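Local atomic coordinates of cobalamin biosynthesis protein CobN (Mycobacterium tuberculosis, PDB entry 7C6O), a protein that is the large, catalytic subunit of cobaltochelatase, which probably inserts cobalt into the corrin ring during cobalamin biosynthesis. Residues A[446-458]-A[484-497]. Numbering follows the deposited sequence.
Sequences NPIRVSAKEYRDW and DRSHDPDGEIVIAA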
ATOM      1  N   ASN A 446      27.328 -28.221  -0.553  1.00 69.73           N
ATOM      2  CA  ASN A 446      27.447 -26.767  -0.600  1.00 68.66           C
ATOM      3  C   ASN A 446      26.091 -26.078  -0.853  1.00 64.29           C
ATOM      4  O   ASN A 446      25.749 -25.136  -0.139  1.00 65.83           O
ATOM      5  CB  ASN A 446      28.494 -26.351  -1.645  1.00 70.60           C
ATOM      6  CG  ASN A 446      28.143 -25.052  -2.346  1.00 73.46           C
ATOM      7  OD1 ASN A 446      27.801 -25.048  -3.529  1.00 74.83           O
ATOM      8  ND2 ASN A 446      28.227 -23.943  -1.620  1.00 74.26           N
ATOM      9  N   PRO A 447      25.312 -26.526  -1.843  1.00 54.92           N
ATOM     10  CA  PRO A 447      23.929 -26.056  -1.923  1.00 47.79           C
ATOM     11  C   PRO A 447      23.015 -26.920  -1.070  1.00 44.19           C
ATOM     12  O   PRO A 447      23.243 -28.114  -0.871  1.00 43.71           O
ATOM     13  CB  PRO A 447      23.601 -26.202  -3.414  1.00 47.62           C
ATOM     14  CG  PRO A 447      24.374 -27.388  -3.824  1.00 49.60           C
ATOM     15  CD  PRO A 447      25.644 -27.382  -3.001  1.00 52.68           C
ATOM     16  N   ILE A 448      21.969 -26.283  -0.545  1.00 39.81           N
ATOM     17  CA  ILE A 448      21.019 -26.990   0.304  1.00 34.37           C
ATOM     18  C   ILE A 448      20.217 -27.968  -0.542  1.00 30.53           C
ATOM     19  O   ILE A 448      19.872 -27.685  -1.697  1.00 25.14           O
ATOM     20  CB  ILE A 448      20.109 -25.988   1.036  1.00 36.20           C
ATOM     21  CG1 ILE A 448      20.916 -25.206   2.071  1.00 40.43           C
ATOM     22  CG2 ILE A 448      18.934 -26.693   1.703  1.00 33.84           C
ATOM     23  CD1 ILE A 448      21.484 -23.907   1.557  1.00 42.68           C
ATOM     24  N   ARG A 449      19.937 -29.142   0.023  1.00 31.78           N
ATOM     25  CA  ARG A 449      19.204 -30.192  -0.672  1.00 33.73           C
ATOM     26  C   ARG A 449      18.058 -30.657   0.213  1.00 31.74           C
ATOM     27  O   ARG A 449      18.285 -31.103   1.343  1.00 31.66           O
ATOM     28  CB  ARG A 449      20.131 -31.358  -1.029  1.00 39.18           C
ATOM     29  CG  ARG A 449      21.474 -30.908  -1.592  1.00 43.82           C
ATOM     30  CD  ARG A 449      22.408 -32.074  -1.840  1.00 47.95           C
ATOM     31  NE  ARG A 449      22.043 -32.814  -3.042  1.00 51.43           N
ATOM     32  CZ  ARG A 449      22.518 -32.547  -4.253  1.00 51.19           C
ATOM     33  NH1 ARG A 449      23.383 -31.558  -4.426  1.00 52.32           N
ATOM     34  NH2 ARG A 449      22.130 -33.272  -5.291  1.00 51.49           N
ATOM     35  N   VAL A 450      16.832 -30.540  -0.293  1.00 29.03           N
ATOM     36  CA  VAL A 450      15.633 -31.003   0.398  1.00 25.80           C
ATOM     37  C   VAL A 450      15.165 -32.282  -0.277  1.00 26.91           C
ATOM     38  O   VAL A 450      14.956 -32.304  -1.497  1.00 27.86           O
ATOM     39  CB  VAL A 450      14.520 -29.939   0.383  1.00 23.67           C
ATOM     40  CG1 VAL A 450      13.249 -30.492   1.015  1.00 22.58           C
ATOM     41  CG2 VAL A 450      14.975 -28.681   1.105  1.00 25.49           C
ATOM     42  N   SER A 451      14.999 -33.344   0.508  1.00 28.59           N
ATOM     43  CA  SER A 451      14.573 -34.616  -0.055  1.00 28.69           C
ATOM     44  C   SER A 451      13.144 -34.514  -0.571  1.00 27.66           C
ATOM     45  O   SER A 451      12.295 -33.847   0.029  1.00 26.28           O
ATOM     46  CB  SER A 451      14.681 -35.732   0.986  1.00 30.60           C
ATOM     47  OG  SER A 451      13.441 -35.967   1.626  1.00 29.46           O
ATOM     48  N   ALA A 452      12.887 -35.172  -1.704  1.00 29.54           N
ATOM     49  CA  ALA A 452      11.547 -35.160  -2.282  1.00 27.10           C
ATOM     50  C   ALA A 452      10.521 -35.757  -1.331  1.00 24.81           C
ATOM     51  O   ALA A 452       9.363 -35.324  -1.318  1.00 23.12           O
ATOM     52  CB  ALA A 452      11.541 -35.918  -3.609  1.00 26.18           C
ATOM     53  N   LYS A 453      10.927 -36.741  -0.526  1.00 24.41           N
ATOM     54  CA  LYS A 453      10.004 -37.364   0.416  1.00 26.80           C
ATOM     55  C   LYS A 453       9.548 -36.372   1.479  1.00 24.85           C
ATOM     56  O   LYS A 453       8.350 -36.259   1.766  1.00 23.32           O
ATOM     57  CB  LYS A 453      10.667 -38.584   1.059  1.00 30.38           C
ATOM     58  CG  LYS A 453       9.853 -39.245   2.157  1.00 33.82           C
ATOM     59  CD  LYS A 453       8.488 -39.685   1.652  1.00 38.13           C
ATOM     60  CE  LYS A 453       7.861 -40.701   2.591  1.00 43.15           C
ATOM     61  NZ  LYS A 453       7.908 -40.245   4.008  1.00 45.31           N
ATOM     62  N   GLU A 454      10.492 -35.643   2.079  1.00 24.17           N
ATOM     63  CA  GLU A 454      10.121 -34.672   3.103  1.00 23.76           C
ATOM     64  C   GLU A 454       9.318 -33.525   2.507  1.00 18.78           C
ATOM     65  O   GLU A 454       8.386 -33.019   3.142  1.00 19.74           O
ATOM     66  CB  GLU A 454      11.370 -34.142   3.806  1.00 26.82           C
ATOM     67  CG  GLU A 454      12.177 -35.206   4.525  1.00 32.39           C
ATOM     68  CD  GLU A 454      13.269 -34.613   5.388  1.00 37.04           C
ATOM     69  OE1 GLU A 454      13.033 -33.548   5.993  1.00 38.78           O
ATOM     70  OE2 GLU A 454      14.365 -35.207   5.456  1.00 41.16           O
ATOM     71  N   TYR A 455       9.667 -33.096   1.291  1.00 16.92           N
ATOM     72  CA  TYR A 455       8.896 -32.043   0.644  1.00 17.63           C
ATOM     73  C   TYR A 455       7.461 -32.494   0.403  1.00 17.25           C
ATOM     74  O   TYR A 455       6.509 -31.761   0.694  1.00 17.52           O
ATOM     75  CB  TYR A 455       9.549 -31.621  -0.674  1.00 16.81           C
ATOM     76  CG  TYR A 455       8.682 -30.642  -1.429  1.00 18.83           C
ATOM     77  CD1 TYR A 455       8.635 -29.304  -1.060  1.00 18.75           C
ATOM     78  CD2 TYR A 455       7.875 -31.062  -2.480  1.00 18.76           C
ATOM     79  CE1 TYR A 455       7.825 -28.405  -1.726  1.00 18.27           C
ATOM     80  CE2 TYR A 455       7.059 -30.169  -3.154  1.00 16.52           C
ATOM     81  CZ  TYR A 455       7.041 -28.843  -2.774  1.00 15.69           C
ATOM     82  OH  TYR A 455       6.233 -27.945  -3.436  1.00 16.54           O
ATOM     83  N   ARG A 456       7.290 -33.706  -0.133  1.00 17.69           N
ATOM     84  CA  ARG A 456       5.949 -34.217  -0.397  1.00 20.36           C
ATOM     85  C   ARG A 456       5.147 -34.367   0.890  1.00 18.92           C
ATOM     86  O   ARG A 456       3.940 -34.103   0.911  1.00 18.69           O
ATOM     87  CB  ARG A 456       6.033 -35.556  -1.132  1.00 23.88           C
ATOM     88  CG  ARG A 456       4.685 -36.097  -1.582  1.00 24.95           C
ATOM     89  CD  ARG A 456       4.838 -37.444  -2.256  1.00 24.84           C
ATOM     90  NE  ARG A 456       5.146 -38.506  -1.303  1.00 25.53           N
ATOM     91  CZ  ARG A 456       5.924 -39.546  -1.578  1.00 31.80           C
ATOM     92  NH1 ARG A 456       6.489 -39.652  -2.775  1.00 33.65           N
ATOM     93  NH2 ARG A 456       6.149 -40.474  -0.657  1.00 35.20           N
ATOM     94  N   ASP A 457       5.802 -34.792   1.977  1.00 21.62           N
ATOM     95  CA  ASP A 457       5.102 -34.917   3.252  1.00 22.43           C
ATOM     96  C   ASP A 457       4.528 -33.578   3.703  1.00 22.94           C
ATOM     97  O   ASP A 457       3.410 -33.521   4.228  1.00 22.49           O
ATOM     98  CB  ASP A 457       6.036 -35.489   4.320  1.00 25.50           C
ATOM     99  CG  ASP A 457       6.296 -36.978   4.140  1.00 30.25           C
ATOM    100  OD1 ASP A 457       5.517 -37.647   3.425  1.00 28.44           O
ATOM    101  OD2 ASP A 457       7.279 -37.481   4.725  1.00 29.11           O
ATOM    102  N   TRP A 458       5.272 -32.485   3.502  1.00 20.00           N
ATOM    103  CA  TRP A 458       4.723 -31.168   3.809  1.00 18.36           C
ATOM    104  C   TRP A 458       3.693 -30.749   2.770  1.00 17.59           C
ATOM    105  O   TRP A 458       2.622 -30.238   3.115  1.00 18.76           O
ATOM    106  CB  TRP A 458       5.828 -30.111   3.894  1.00 16.34           C
ATOM    107  CG  TRP A 458       5.246 -28.724   3.814  1.00 15.50           C
ATOM    108  CD1 TRP A 458       4.663 -28.023   4.827  1.00 16.41           C
ATOM    109  CD2 TRP A 458       5.148 -27.898   2.646  1.00 17.96           C
ATOM    110  NE1 TRP A 458       4.224 -26.802   4.370  1.00 17.53           N
ATOM    111  CE2 TRP A 458       4.508 -26.701   3.033  1.00 17.73           C
ATOM    112  CE3 TRP A 458       5.548 -28.048   1.313  1.00 19.36           C
ATOM    113  CZ2 TRP A 458       4.259 -25.662   2.138  1.00 16.47           C
ATOM    114  CZ3 TRP A 458       5.299 -27.014   0.424  1.00 19.32           C
ATOM    115  CH2 TRP A 458       4.660 -25.835   0.842  1.00 17.82           C
ATOM    116  N   ASP A 484      17.596 -32.615  -8.405  1.00 32.00           N
ATOM    117  CA  ASP A 484      18.740 -33.466  -8.697  1.00 35.85           C
ATOM    118  C   ASP A 484      18.382 -34.912  -8.393  1.00 39.69           C
ATOM    119  O   ASP A 484      17.847 -35.214  -7.321  1.00 37.15           O
ATOM    120  CB  ASP A 484      19.964 -33.045  -7.884  1.00 36.96           C
ATOM    121  CG  ASP A 484      21.211 -33.822  -8.266  1.00 39.10           C
ATOM    122  OD1 ASP A 484      21.232 -34.424  -9.361  1.00 38.59           O
ATOM    123  OD2 ASP A 484      22.171 -33.840  -7.468  1.00 38.46           O
ATOM    124  N   ARG A 485      18.676 -35.801  -9.340  1.00 45.53           N
ATOM    125  CA  ARG A 485      18.453 -37.231  -9.171  1.00 52.18           C
ATOM    126  C   ARG A 485      19.761 -38.009  -9.054  1.00 55.49           C
ATOM    127  O   ARG A 485      19.772 -39.229  -9.246  1.00 54.37           O
ATOM    128  CB  ARG A 485      17.610 -37.775 -10.324  1.00 54.30           C
ATOM    129  CG  ARG A 485      16.177 -38.092  -9.938  1.00 56.03           C
ATOM    130  CD  ARG A 485      15.189 -37.080 -10.487  1.00 56.87           C
ATOM    131  NE  ARG A 485      13.834 -37.350 -10.013  1.00 58.69           N
ATOM    132  CZ  ARG A 485      12.749 -36.712 -10.441  0.77 58.83           C
ATOM    133  NH1 ARG A 485      12.857 -35.764 -11.359  1.00 60.51           N
ATOM    134  NH2 ARG A 485      11.557 -37.024  -9.950  1.00 57.27           N
ATOM    135  N   SER A 486      20.862 -37.327  -8.737  1.00 57.08           N
ATOM    136  CA  SER A 486      22.169 -37.968  -8.648  1.00 58.82           C
ATOM    137  C   SER A 486      22.281 -38.833  -7.399  1.00 61.63           C
ATOM    138  O   SER A 486      22.381 -40.061  -7.494  1.00 64.15           O
ATOM    139  CB  SER A 486      23.279 -36.916  -8.663  1.00 58.62           C
ATOM    140  OG  SER A 486      23.209 -36.127  -9.838  1.00 59.11           O
ATOM    141  N   HIS A 487      22.276 -38.204  -6.224  1.00 60.93           N
ATOM    142  CA  HIS A 487      22.345 -38.941  -4.969  1.00 61.84           C
ATOM    143  C   HIS A 487      21.105 -39.808  -4.795  1.00 63.93           C
ATOM    144  O   HIS A 487      21.180 -41.038  -4.897  1.00 64.78           O
ATOM    145  CB  HIS A 487      22.499 -37.983  -3.785  1.00 59.72           C
ATOM    146  N   ASP A 488      19.961 -39.179  -4.540  1.00 64.18           N
ATOM    147  CA  ASP A 488      18.703 -39.905  -4.414  1.00 64.19           C
ATOM    148  C   ASP A 488      18.002 -39.962  -5.767  1.00 63.58           C
ATOM    149  O   ASP A 488      17.784 -38.915  -6.389  1.00 61.21           O
ATOM    150  CB  ASP A 488      17.795 -39.238  -3.388  1.00 64.21           C
ATOM    151  CG  ASP A 488      16.643 -40.128  -2.954  1.00 65.96           C
ATOM    152  OD1 ASP A 488      15.990 -40.743  -3.823  1.00 66.68           O
ATOM    153  OD2 ASP A 488      16.392 -40.214  -1.734  1.00 66.33           O
ATOM    154  N   PRO A 489      17.643 -41.153  -6.257  1.00 64.71           N
ATOM    155  CA  PRO A 489      16.931 -41.230  -7.542  1.00 61.84           C
ATOM    156  C   PRO A 489      15.495 -40.748  -7.467  1.00 55.12           C
ATOM    157  O   PRO A 489      14.886 -40.508  -8.517  1.00 52.96           O
ATOM    158  CB  PRO A 489      16.996 -42.724  -7.898  1.00 64.94           C
ATOM    159  CG  PRO A 489      18.034 -43.313  -6.978  1.00 67.07           C
ATOM    160  CD  PRO A 489      17.982 -42.485  -5.735  1.00 66.97           C
ATOM    161  N   ASP A 490      14.928 -40.613  -6.268  1.00 51.22           N
ATOM    162  CA  ASP A 490      13.575 -40.089  -6.129  1.00 50.03           C
ATOM    163  C   ASP A 490      13.530 -38.567  -6.135  1.00 47.75           C
ATOM    164  O   ASP A 490      12.440 -37.996  -6.255  1.00 45.17           O
ATOM    165  CB  ASP A 490      12.931 -40.625  -4.849  1.00 51.65           C
ATOM    166  CG  ASP A 490      12.640 -42.112  -4.923  1.00 53.72           C
ATOM    167  OD1 ASP A 490      12.267 -42.590  -6.017  1.00 53.43           O
ATOM    168  OD2 ASP A 490      12.788 -42.804  -3.893  1.00 54.55           O
ATOM    169  N   GLY A 491      14.676 -37.902  -6.009  1.00 44.56           N
ATOM    170  CA  GLY A 491      14.722 -36.463  -6.167  1.00 38.24           C
ATOM    171  C   GLY A 491      15.167 -35.688  -4.945  1.00 33.36           C
ATOM    172  O   GLY A 491      14.846 -36.045  -3.807  1.00 31.84           O
ATOM    173  N   GLU A 492      15.924 -34.620  -5.183  1.00 32.70           N
ATOM    174  CA  GLU A 492      16.271 -33.640  -4.164  1.00 32.57           C
ATOM    175  C   GLU A 492      16.122 -32.258  -4.774  1.00 27.67           C
ATOM    176  O   GLU A 492      16.630 -32.010  -5.871  1.00 30.85           O
ATOM    177  CB  GLU A 492      17.703 -33.832  -3.651  1.00 34.52           C
ATOM    178  CG  GLU A 492      17.895 -34.992  -2.692  1.00 37.49           C
ATOM    179  CD  GLU A 492      19.343 -35.151  -2.266  1.00 40.52           C
ATOM    180  OE1 GLU A 492      20.236 -34.984  -3.126  1.00 41.20           O
ATOM    181  OE2 GLU A 492      19.589 -35.430  -1.074  1.00 42.11           O
ATOM    182  N   ILE A 493      15.424 -31.366  -4.078  1.00 26.60           N
ATOM    183  CA  ILE A 493      15.284 -29.985  -4.522  1.00 24.38           C
ATOM    184  C   ILE A 493      16.497 -29.207  -4.031  1.00 23.99           C
ATOM    185  O   ILE A 493      16.750 -29.131  -2.824  1.00 22.30           O
ATOM    186  CB  ILE A 493      13.976 -29.362  -4.013  1.00 23.24           C
ATOM    187  CG1 ILE A 493      12.777 -30.173  -4.512  1.00 24.18           C
ATOM    188  CG2 ILE A 493      13.861 -27.919  -4.480  1.00 23.36           C
ATOM    189  CD1 ILE A 493      11.442 -29.694  -3.977  1.00 24.96           C
ATOM    190  N   VAL A 494      17.252 -28.638  -4.969  1.00 25.00           N
ATOM    191  CA  VAL A 494      18.505 -27.957  -4.662  1.00 25.26           C
ATOM    192  C   VAL A 494      18.231 -26.473  -4.471  1.00 23.15           C
ATOM    193  O   VAL A 494      17.625 -25.825  -5.335  1.00 24.17           O
ATOM    194  CB  VAL A 494      19.541 -28.189  -5.776  1.00 28.59           C
ATOM    195  CG1 VAL A 494      20.870 -27.550  -5.408  1.00 31.18           C
ATOM    196  CG2 VAL A 494      19.714 -29.677  -6.036  1.00 28.11           C
ATOM    197  N   ILE A 495      18.686 -25.931  -3.345  1.00 19.66           N
ATOM    198  CA  ILE A 495      18.425 -24.548  -2.966  1.00 21.76           C
ATOM    199  C   ILE A 495      19.762 -23.847  -2.775  1.00 24.75           C
ATOM    200  O   ILE A 495      20.530 -24.200  -1.871  1.00 26.02           O
ATOM    201  CB  ILE A 495      17.572 -24.458  -1.691  1.00 24.66           C
ATOM    202  CG1 ILE A 495      16.224 -25.152  -1.906  1.00 26.61           C
ATOM    203  CG2 ILE A 495      17.378 -23.003  -1.286  1.00 24.26           C
ATOM    204  CD1 ILE A 495      15.520 -25.512  -0.624  1.00 26.99           C
ATOM    205  N   ALA A 496      20.037 -22.861  -3.621  1.00 25.22           N
ATOM    206  CA  ALA A 496      21.245 -22.061  -3.486  1.00 27.11           C
ATOM    207  C   ALA A 496      21.057 -21.030  -2.382  1.00 24.41           C
ATOM    208  O   ALA A 496      20.048 -20.318  -2.351  1.00 25.70           O
ATOM    209  CB  ALA A 496      21.582 -21.372  -4.808  1.00 29.60           C
ATOM    210  N   ALA A 497      22.026 -20.953  -1.474  1.00 24.02           N
ATOM    211  CA  ALA A 497      21.967 -19.998  -0.377  1.00 23.97           C
ATOM    212  C   ALA A 497      23.358 -19.851   0.218  1.00 26.62           C
ATOM    213  O   ALA A 497      24.179 -20.770   0.147  1.00 27.76           O
ATOM    214  CB  ALA A 497      20.969 -20.430   0.704  1.00 23.55           C
TER
HETATM  215  O   HOH W   1      26.932 -22.000  -0.760  1.00 47.26           O
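Val494 CG2 sits over one face of the Arg449 guanidinium, displaced from its middle, 4.2 Å off the plane. The acids Glu492 and Asp484 stand at the edge of the same group. Arg449 NE gives Glu492 OE1 a nearly straight bond of 2.8 Å, exactly in the guanidinium plane. The oxygen is met from above its carboxylate plane, and the two flat groups are turned 56° apart. A bend at chi3 (76°) turns the guanidinium across toward Glu492 of the partner strand and Asp484 beyond it. Asp484 forms a further salt bridge through OD2 to Arg449 NH2, but the positions of both atoms are uncertain. Its OD1 is held by the hydroxyl and backbone N of Ser486. The other flat group is the Tyr455 ring, with Ile493 CD1 over one face, 4.0 Å from the ring centroid, a CH-pi contact. Its hydroxyl bonds to His530 of helix 530-539.

Strands 448-451 and 492-495 pair antiparallel. Ile448 with Ile495 and Val450 with Ile493 are the hydrogen-bonded pairs. Beyond the last pair, Ala452 N reaches Gly491 O at 3.0 Å, which ties the start of the helix to the end of the type I turn from Asp488 to Gly491. Ser451 ends the strand and is the N-cap of that helix, its OG accepting from Glu454 N.

The face with Ile448, Val450, Ile493 and Ile495 is buried. Val450 CG2 meets Ile495 CD1 at 3.7 Å. On the other face Pro447 CB touches Val494 CG1 at 3.6 Å, beside the salt-bridge network. The chemistry is split: the apolar face packs Ile448 and Ile493 against helix 530-539 and Ile495 against Met506 of strand 503-507, while on the partly exposed face Glu492, and less surely Asp484, probably balances the charge of Arg449 and fixes its guanidinium.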